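Local coordinates for DUF3299 domain-containing protein (Pseudomonas aeruginosa, PDB 4HSP) that is of unknown function but belongs to the DUF3299 family and, made with a signal peptide, is probably exported from the cytoplasm, at the interface of chains A and B and the interface of chains A and C. Residues are numbered along the deposited sequence; one frame, centred on the assembly and turned at random. Chains: chain A/B/C, hypothetical protein.

Contact 1: the interface of chains A and B. Residues chain A 65-69, 108; chain B 65-69, 108.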
ATOM      1  N   PRO A  65       8.924  -4.489   9.396  1.00 57.68           N
ATOM      2  CA  PRO A  65      10.251  -4.955   8.963  1.00 59.12           C
ATOM      3  C   PRO A  65      11.409  -4.245   9.647  1.00 63.02           C
ATOM      4  O   PRO A  65      11.334  -3.036   9.911  1.00 61.31           O
ATOM      5  CB  PRO A  65      10.254  -4.684   7.458  1.00 61.90           C
ATOM      6  CG  PRO A  65       9.214  -3.697   7.230  1.00 64.52           C
ATOM      7  CD  PRO A  65       8.181  -3.878   8.270  1.00 58.85           C
ATOM      8  N   LEU A  66      12.488  -5.014   9.922  1.00 59.00           N
ATOM      9  CA  LEU A  66      13.675  -4.495  10.597  1.00 58.29           C
ATOM     10  C   LEU A  66      14.946  -4.710   9.801  1.00 64.84           C
ATOM     11  O   LEU A  66      15.902  -3.965   9.988  1.00 65.50           O
ATOM     12  CB  LEU A  66      13.839  -5.158  11.978  1.00 56.46           C
ATOM     13  CG  LEU A  66      12.786  -4.888  13.031  1.00 57.46           C
ATOM     14  CD1 LEU A  66      13.092  -5.666  14.273  1.00 56.77           C
ATOM     15  CD2 LEU A  66      12.682  -3.425  13.364  1.00 57.18           C
ATOM     16  N   GLU A  67      14.983  -5.766   8.974  1.00 63.33           N
ATOM     17  CA  GLU A  67      16.139  -6.140   8.177  1.00 67.11           C
ATOM     18  C   GLU A  67      15.708  -6.712   6.818  1.00 72.53           C
ATOM     19  O   GLU A  67      14.762  -7.509   6.764  1.00 71.59           O
ATOM     20  CB  GLU A  67      16.971  -7.186   8.950  1.00 69.85           C
ATOM     21  CG  GLU A  67      18.461  -7.151   8.667  1.00 92.63           C
ATOM     22  CD  GLU A  67      19.328  -7.059   9.910  1.00131.95           C
ATOM     23  OE1 GLU A  67      19.158  -6.087  10.686  1.00133.79           O
ATOM     24  OE2 GLU A  67      20.183  -7.956  10.103  1.00129.75           O
ATOM     25  N   ILE A  68      16.418  -6.327   5.742  1.00 70.49           N
ATOM     26  CA  ILE A  68      16.195  -6.814   4.379  1.00 72.34           C
ATOM     27  C   ILE A  68      17.397  -7.660   3.969  1.00 81.57           C
ATOM     28  O   ILE A  68      18.537  -7.264   4.218  1.00 82.68           O
ATOM     29  CB  ILE A  68      15.946  -5.650   3.365  1.00 75.79           C
ATOM     30  CG1 ILE A  68      14.679  -4.870   3.705  1.00 73.08           C
ATOM     31  CG2 ILE A  68      15.859  -6.171   1.923  1.00 78.89           C
ATOM     32  CD1 ILE A  68      14.633  -3.501   3.074  1.00 72.38           C
ATOM     33  N   SER A  69      17.144  -8.797   3.315  1.00 81.72           N
ATOM     34  CA  SER A  69      18.165  -9.717   2.824  1.00 85.54           C
ATOM     35  C   SER A  69      18.747  -9.254   1.498  1.00 97.62           C
ATOM     36  O   SER A  69      18.298  -8.259   0.918  1.00 97.63           O
ATOM     37  CB  SER A  69      17.579 -11.115   2.654  1.00 87.94           C
ATOM     38  OG  SER A  69      16.780 -11.218   1.485  1.00 93.49           O
HETATM   39  N   MSE A 108       8.616  -7.646   0.770  1.00 94.25           N
HETATM   40  CA  MSE A 108       8.385  -6.290   1.302  0.50 92.97           C
HETATM   41  C   MSE A 108       7.021  -5.725   0.884  1.00 96.50           C
HETATM   42  O   MSE A 108       6.403  -4.963   1.638  1.00 93.24           O
HETATM   43  CB  MSE A 108       9.486  -5.338   0.804  0.50 97.20           C
HETATM   44  CG  MSE A 108      10.812  -6.023   0.544  0.50106.51           C
HETATM   45 SE   MSE A 108      11.975  -4.999  -0.647  0.38118.64          SE
HETATM   46  CE  MSE A 108      11.386  -5.673  -2.331  0.50117.83           C
TER
ATOM     47  N   PRO B  65      13.590  -0.710  -1.691  1.00 57.68           N
ATOM     48  CA  PRO B  65      14.462  -0.752  -0.506  1.00 59.12           C
ATOM     49  C   PRO B  65      15.403  -1.946  -0.471  1.00 63.02           C
ATOM     50  O   PRO B  65      15.027  -3.050  -0.890  1.00 61.31           O
ATOM     51  CB  PRO B  65      13.478  -0.795   0.663  1.00 61.90           C
ATOM     52  CG  PRO B  65      12.218  -1.251   0.104  1.00 64.52           C
ATOM     53  CD  PRO B  65      12.165  -0.820  -1.307  1.00 58.85           C
ATOM     54  N   LEU B  66      16.631  -1.709   0.044  1.00 59.00           N
ATOM     55  CA  LEU B  66      17.663  -2.741   0.127  1.00 58.29           C
ATOM     56  C   LEU B  66      18.183  -2.940   1.537  1.00 64.84           C
ATOM     57  O   LEU B  66      18.676  -4.019   1.845  1.00 65.50           O
ATOM     58  CB  LEU B  66      18.848  -2.390  -0.791  1.00 56.46           C
ATOM     59  CG  LEU B  66      18.611  -2.361  -2.286  1.00 57.46           C
ATOM     60  CD1 LEU B  66      19.861  -1.943  -2.995  1.00 56.77           C
ATOM     61  CD2 LEU B  66      18.155  -3.695  -2.811  1.00 57.18           C
ATOM     62  N   GLU B  67      18.142  -1.882   2.362  1.00 63.33           N
ATOM     63  CA  GLU B  67      18.643  -1.891   3.726  1.00 67.11           C
ATOM     64  C   GLU B  67      17.769  -1.018   4.638  1.00 72.53           C
ATOM     65  O   GLU B  67      17.381   0.087   4.236  1.00 71.59           O
ATOM     66  CB  GLU B  67      20.098  -1.373   3.736  1.00 69.85           C
ATOM     67  CG  GLU B  67      20.974  -1.955   4.829  1.00 92.63           C
ATOM     68  CD  GLU B  67      22.279  -2.548   4.329  1.00131.95           C
ATOM     69  OE1 GLU B  67      22.229  -3.469   3.478  1.00133.79           O
ATOM     70  OE2 GLU B  67      23.352  -2.096   4.796  1.00129.75           O
ATOM     71  N   ILE B  68      17.491  -1.502   5.862  1.00 70.49           N
ATOM     72  CA  ILE B  68      16.728  -0.788   6.888  1.00 72.34           C
ATOM     73  C   ILE B  68      17.674  -0.438   8.033  1.00 81.57           C
ATOM     74  O   ILE B  68      18.471  -1.281   8.447  1.00 82.68           O
ATOM     75  CB  ILE B  68      15.499  -1.611   7.397  1.00 75.79           C
ATOM     76  CG1 ILE B  68      14.492  -1.865   6.278  1.00 73.08           C
ATOM     77  CG2 ILE B  68      14.800  -0.908   8.570  1.00 78.89           C
ATOM     78  CD1 ILE B  68      13.551  -3.006   6.571  1.00 72.38           C
ATOM     79  N   SER B  69      17.560   0.784   8.562  1.00 81.72           N
ATOM     80  CA  SER B  69      18.360   1.283   9.676  1.00 85.54           C
ATOM     81  C   SER B  69      17.815   0.812  11.014  1.00 97.62           C
ATOM     82  O   SER B  69      16.765   0.163  11.081  1.00 97.63           O
ATOM     83  CB  SER B  69      18.397   2.808   9.657  1.00 87.94           C
ATOM     84  OG  SER B  69      17.188   3.375  10.139  1.00 93.49           O
HETATM   85  N   MSE B 108       9.574   3.446   5.455  1.00 94.25           N
HETATM   86  CA  MSE B 108       9.186   2.233   4.711  0.50 92.97           C
HETATM   87  C   MSE B 108       7.752   2.313   4.171  1.00 96.50           C
HETATM   88  O   MSE B 108       7.454   1.763   3.104  1.00 93.24           O
HETATM   89  CB  MSE B 108       9.299   1.000   5.625  0.50 97.20           C
HETATM   90  CG  MSE B 108      10.358   1.134   6.701  0.50106.51           C
HETATM   91 SE   MSE B 108      10.082  -0.094   8.196  0.38118.64          SE
HETATM   92  CE  MSE B 108       8.945   0.978   9.289  0.50117.83           C
TER

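Contact 2: the interface of chains A and C. Residues chain A 29-30, 32-33, 86-90; chain C 62, 114, 145-148.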
ATOM      1  N   ALA A  29      -1.511  10.945  21.976  1.00 53.15           N
ATOM      2  CA  ALA A  29      -0.709  10.808  20.753  1.00 53.35           C
ATOM      3  C   ALA A  29       0.187  12.055  20.576  1.00 61.43           C
ATOM      4  O   ALA A  29       1.364  11.907  20.232  1.00 61.84           O
ATOM      5  CB  ALA A  29      -1.613  10.619  19.541  1.00 53.82           C
ATOM      6  N   ASN A  30      -0.356  13.270  20.864  1.00 58.71           N
ATOM      7  CA  ASN A  30       0.419  14.498  20.805  1.00 61.18           C
ATOM      8  C   ASN A  30       1.485  14.517  21.896  1.00 67.21           C
ATOM      9  O   ASN A  30       2.610  14.911  21.597  1.00 68.59           O
ATOM     10  CB  ASN A  30      -0.455  15.756  20.887  1.00 66.51           C
ATOM     11  CG  ASN A  30      -1.105  16.147  19.572  1.00 91.72           C
ATOM     12  OD1 ASN A  30      -0.925  15.507  18.518  1.00 80.90           O
ATOM     13  ND2 ASN A  30      -1.939  17.174  19.624  1.00 87.61           N
ATOM     14  N   LEU A  32       3.069  11.956  23.275  1.00 60.43           N
ATOM     15  CA  LEU A  32       4.090  10.961  22.915  1.00 60.35           C
ATOM     16  C   LEU A  32       4.879  11.398  21.685  1.00 68.57           C
ATOM     17  O   LEU A  32       6.037  11.005  21.539  1.00 69.77           O
ATOM     18  CB  LEU A  32       3.466   9.565  22.693  1.00 58.01           C
ATOM     19  CG  LEU A  32       2.843   8.919  23.932  1.00 60.69           C
ATOM     20  CD1 LEU A  32       2.158   7.640  23.593  1.00 59.17           C
ATOM     21  CD2 LEU A  32       3.859   8.635  24.973  1.00 60.75           C
ATOM     22  N   SER A  33       4.243  12.194  20.802  1.00 66.53           N
ATOM     23  CA  SER A  33       4.847  12.786  19.613  1.00 67.44           C
ATOM     24  C   SER A  33       5.837  13.856  20.037  1.00 74.86           C
ATOM     25  O   SER A  33       6.977  13.840  19.563  1.00 75.72           O
ATOM     26  CB  SER A  33       3.779  13.394  18.710  1.00 70.03           C
ATOM     27  OG  SER A  33       3.304  12.480  17.739  1.00 74.59           O
ATOM     28  N   CYS A  86       4.048   1.158  15.749  1.00 67.30           N
ATOM     29  CA  CYS A  86       5.372   1.801  15.770  1.00 68.00           C
ATOM     30  C   CYS A  86       5.507   2.861  14.709  1.00 71.78           C
ATOM     31  O   CYS A  86       6.393   3.699  14.830  1.00 73.21           O
ATOM     32  CB  CYS A  86       6.516   0.793  15.672  1.00 69.55           C
ATOM     33  SG  CYS A  86       6.411  -0.568  16.863  1.00 73.08           S
ATOM     34  N   ILE A  87       4.661   2.836  13.669  1.00 67.56           N
ATOM     35  CA  ILE A  87       4.751   3.752  12.528  1.00 67.57           C
ATOM     36  C   ILE A  87       3.666   4.823  12.557  1.00 68.52           C
ATOM     37  O   ILE A  87       3.989   6.010  12.584  1.00 70.08           O
ATOM     38  CB  ILE A  87       4.693   2.922  11.207  1.00 72.03           C
ATOM     39  CG1 ILE A  87       5.899   1.956  11.100  1.00 72.71           C
ATOM     40  CG2 ILE A  87       4.552   3.803   9.957  1.00 75.11           C
ATOM     41  CD1 ILE A  87       5.497   0.526  11.221  1.00 84.96           C
ATOM     42  N   HIS A  88       2.400   4.416  12.498  1.00 62.61           N
ATOM     43  CA  HIS A  88       1.261   5.328  12.455  1.00 62.76           C
ATOM     44  C   HIS A  88       0.688   5.624  13.839  1.00 61.66           C
ATOM     45  O   HIS A  88       0.108   6.686  14.042  1.00 61.80           O
ATOM     46  CB  HIS A  88       0.176   4.777  11.519  1.00 65.11           C
ATOM     47  CG  HIS A  88       0.616   4.709  10.082  1.00 71.34           C
ATOM     48  ND1 HIS A  88       0.418   3.567   9.318  1.00 73.79           N
ATOM     49  CD2 HIS A  88       1.237   5.642   9.321  1.00 75.61           C
ATOM     50  CE1 HIS A  88       0.918   3.844   8.128  1.00 75.33           C
ATOM     51  NE2 HIS A  88       1.433   5.078   8.089  1.00 76.82           N
ATOM     52  N   VAL A  89       0.881   4.711  14.784  1.00 54.88           N
ATOM     53  CA  VAL A  89       0.461   4.834  16.178  1.00 53.38           C
ATOM     54  C   VAL A  89       1.641   4.428  17.058  1.00 56.46           C
ATOM     55  O   VAL A  89       2.514   3.712  16.560  1.00 56.08           O
ATOM     56  CB  VAL A  89      -0.800   3.959  16.496  1.00 55.64           C
ATOM     57  CG1 VAL A  89      -2.078   4.532  15.865  1.00 55.69           C
ATOM     58  CG2 VAL A  89      -0.585   2.499  16.103  1.00 54.31           C
ATOM     59  N   PRO A  90       1.659   4.767  18.371  1.00 52.04           N
ATOM     60  CA  PRO A  90       2.774   4.319  19.236  1.00 51.00           C
ATOM     61  C   PRO A  90       2.970   2.799  19.301  1.00 52.47           C
ATOM     62  O   PRO A  90       2.014   2.048  19.127  1.00 50.74           O
ATOM     63  CB  PRO A  90       2.374   4.838  20.625  1.00 52.04           C
ATOM     64  CG  PRO A  90       1.516   6.004  20.354  1.00 57.06           C
ATOM     65  CD  PRO A  90       0.743   5.660  19.107  1.00 53.23           C
TER
ATOM     66  N   TYR C  62      -9.721   3.777  10.766  1.00 46.44           N
ATOM     67  CA  TYR C  62      -9.287   3.422   9.426  1.00 46.17           C
ATOM     68  C   TYR C  62     -10.471   3.470   8.479  1.00 49.88           C
ATOM     69  O   TYR C  62     -11.609   3.252   8.892  1.00 48.70           O
ATOM     70  CB  TYR C  62      -8.617   2.019   9.449  1.00 45.82           C
ATOM     71  CG  TYR C  62      -7.214   2.090  10.009  1.00 44.78           C
ATOM     72  CD1 TYR C  62      -6.131   2.397   9.188  1.00 47.22           C
ATOM     73  CD2 TYR C  62      -6.978   1.964  11.382  1.00 43.89           C
ATOM     74  CE1 TYR C  62      -4.839   2.486   9.700  1.00 47.72           C
ATOM     75  CE2 TYR C  62      -5.683   2.030  11.902  1.00 44.02           C
ATOM     76  CZ  TYR C  62      -4.617   2.296  11.053  1.00 50.61           C
ATOM     77  OH  TYR C  62      -3.338   2.423  11.528  1.00 52.62           O
ATOM     78  N   PRO C 114      -4.304   5.929   9.629  1.00 52.91           N
ATOM     79  CA  PRO C 114      -5.556   6.252  10.306  1.00 50.15           C
ATOM     80  C   PRO C 114      -5.880   7.726  10.106  1.00 53.29           C
ATOM     81  O   PRO C 114      -5.010   8.525   9.726  1.00 54.18           O
ATOM     82  CB  PRO C 114      -5.271   5.905  11.771  1.00 50.32           C
ATOM     83  CG  PRO C 114      -3.794   5.935  11.911  1.00 55.31           C
ATOM     84  CD  PRO C 114      -3.158   6.042  10.563  1.00 53.04           C
ATOM     85  N   TYR C 145      -4.463  11.078  11.052  1.00 55.60           N
ATOM     86  CA  TYR C 145      -4.087  10.906  12.455  1.00 54.64           C
ATOM     87  C   TYR C 145      -2.603  11.192  12.540  1.00 63.37           C
ATOM     88  O   TYR C 145      -1.792  10.500  11.912  1.00 63.69           O
ATOM     89  CB  TYR C 145      -4.430   9.478  12.912  1.00 52.75           C
ATOM     90  CG  TYR C 145      -4.204   9.170  14.373  1.00 53.14           C
ATOM     91  CD1 TYR C 145      -2.952   8.761  14.837  1.00 54.31           C
ATOM     92  CD2 TYR C 145      -5.268   9.143  15.271  1.00 53.25           C
ATOM     93  CE1 TYR C 145      -2.751   8.418  16.173  1.00 51.46           C
ATOM     94  CE2 TYR C 145      -5.085   8.770  16.604  1.00 52.54           C
ATOM     95  CZ  TYR C 145      -3.822   8.424  17.053  1.00 55.85           C
ATOM     96  OH  TYR C 145      -3.658   8.049  18.359  1.00 53.77           O
ATOM     97  N   GLU C 146      -2.248  12.247  13.255  1.00 63.28           N
ATOM     98  CA  GLU C 146      -0.859  12.637  13.331  1.00 65.72           C
ATOM     99  C   GLU C 146      -0.192  12.006  14.532  1.00 70.36           C
ATOM    100  O   GLU C 146      -0.702  12.077  15.672  1.00 69.50           O
ATOM    101  CB  GLU C 146      -0.710  14.162  13.354  1.00 69.29           C
ATOM    102  CG  GLU C 146      -1.059  14.846  12.033  1.00 92.36           C
ATOM    103  CD  GLU C 146      -0.054  14.803  10.887  1.00131.20           C
ATOM    104  OE1 GLU C 146       1.067  14.273  11.080  1.00143.60           O
ATOM    105  OE2 GLU C 146      -0.389  15.319   9.794  1.00120.88           O
ATOM    106  N   TYR C 147       0.953  11.356  14.248  1.00 66.37           N
ATOM    107  CA  TYR C 147       1.823  10.733  15.230  1.00 65.83           C
ATOM    108  C   TYR C 147       3.215  10.576  14.642  1.00 73.51           C
ATOM    109  O   TYR C 147       3.356  10.003  13.561  1.00 73.80           O
ATOM    110  CB  TYR C 147       1.271   9.372  15.758  1.00 63.59           C
ATOM    111  CG  TYR C 147       2.312   8.578  16.514  1.00 61.51           C
ATOM    112  CD1 TYR C 147       2.650   8.907  17.825  1.00 62.35           C
ATOM    113  CD2 TYR C 147       3.042   7.575  15.884  1.00 61.79           C
ATOM    114  CE1 TYR C 147       3.666   8.232  18.500  1.00 62.28           C
ATOM    115  CE2 TYR C 147       4.057   6.892  16.548  1.00 62.73           C
ATOM    116  CZ  TYR C 147       4.354   7.211  17.864  1.00 69.51           C
ATOM    117  OH  TYR C 147       5.332   6.507  18.530  1.00 69.79           O
ATOM    118  N   GLU C 148       4.239  11.042  15.396  1.00 73.87           N
ATOM    119  CA  GLU C 148       5.664  10.956  15.060  1.00 76.99           C
ATOM    120  C   GLU C 148       6.408  10.032  16.054  1.00 82.42           C
ATOM    121  O   GLU C 148       6.417  10.284  17.269  1.00 82.11           O
ATOM    122  CB  GLU C 148       6.317  12.354  15.010  1.00 80.88           C
ATOM    123  CG  GLU C 148       5.923  13.204  13.804  1.00 97.32           C
ATOM    124  CD  GLU C 148       6.051  12.531  12.447  1.00136.41           C
ATOM    125  OE1 GLU C 148       7.181  12.140  12.076  1.00142.68           O
ATOM    126  OE2 GLU C 148       5.010  12.371  11.765  1.00135.31           O
TER
HETATM  127  O   HOH W   1       0.067   8.495  11.932  1.00 58.38           O
HETATM  128  O   HOH W   2       6.812   4.783  17.060  1.00 64.29           O
HETATM  129  O   HOH W   3       2.962   8.768  11.114  1.00 72.01           O

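Contact 1: the interface of chains A and B
Apolar packing carries this two-fold patch, and no polar pair across it is close enough for a hydrogen bond. At its middle A:Ile68 and B:Ile68 cross at about a right angle, each laying its longer branch over that of its twin; CG1 of A:Ile68 lies 3.6 Å from CD1 of B:Ile68. In both copies CG1 is anti to the carbonyl carbon (chi1 -63°), and an extended second torsion (chi2 161°) carries CD1 onward past the neighbouring isoleucine. There it also meets a proline ring: CD1 of A:Ile68 is 3.8 Å from CB of B:Pro65.

Flanking this crossing are two contacts between proline and selenomethionine, A:Pro65 with B:Met108 and A:Met108 with B:Pro65. They meet tip to tip, the ring CG of A:Pro65 standing 3.8 Å from SE of B:Met108. In the selenomethionine CG is anti to the carbonyl carbon and an extended chi2 (160°) carries SE to the proline, while a bend at chi3 turns the terminal methyl CE.

Backbone carbonyls add van der Waals contacts without accepting bonds across the interface. O of A:Leu66 lies side-on against the branch point of the opposite isoleucine, 3.5 Å from CB of B:Ile68, with CG2 as near. The carbonyl O of A:Pro65 approaches SE of B:Met108 at 3.6 Å.

A:Pro65 to A:Ile68 and their B twins form the end of the long strand 55-68, whereas A:Met108 and B:Met108 lie in the loop just after strand 105-107. The patch thus packs two strand ends against each other through side chains and carbonyl oxygens, without joining them into a continuous sheet; this pairing may or may not be the biological one.

Contact 2: the interface of chains A and C
Helix 26-34 and the loop 86-90 of chain A together receive the C-terminal segment 145-148 of chain C, which follows strand 141-144, with C:Pro114 and the end of C:Tyr62 alongside. C:Tyr147 is the principal insertion and buries 115 Å². Its CG is anti to the backbone N (chi1 166°), sending the ring along the loop, where the peptide between A:Val89 and A:Pro90 covers one face. The carbonyl carbon of A:Val89 sits 3.9 Å from the centroid of the C:Tyr147 ring, while A:Pro90 crosses obliquely over the rim, its CG 3.6 Å from CE1 of C:Tyr147.

At the phenol end, water 2 lies in the ring plane and links the hydroxyl OH of C:Tyr147 (2.7 Å) to the carbonyl O of A:Cys86. Waters 1 and 3, in contact with each other, similarly connect backbone carbonyls of A:His88 and A:Ile87 to those of C:Tyr145 and C:Tyr147.

A nearly straight hydrogen bond (170° at H) runs from the backbone N of C:Glu148, a poorly ordered residue, to the hydroxyl OG of A:Ser33 at 2.9 Å. Nearby, C:Tyr145 extends its OH to CB of A:Ala29 (3.5 Å), and C:Pro114 CD packs 3.7 Å from CB of A:His88.

The site sets segment 145-148, close to the chain C terminus, between helix 26-34 and loop 86-90 of chain A, which lies between strands 77-80 and 98-102; this two-fold interface may not be the biological one.

About 21 Å separates the centres of contact 1 and contact 2, and they share no residue. Strand 55-68 nevertheless reaches both: its end forms much of contact 1, while C:Tyr62, on the same strand of the partner chain, lies at the margin of contact 2. Chain A thus uses distinct surfaces towards B and C. Each interface has its own two-fold symmetry, so together they could join four copies into the deposited assembly. Contact 1 is apolar, whereas contact 2 combines aromatic insertion with water bridges; the structure alone does not show which persists in solution.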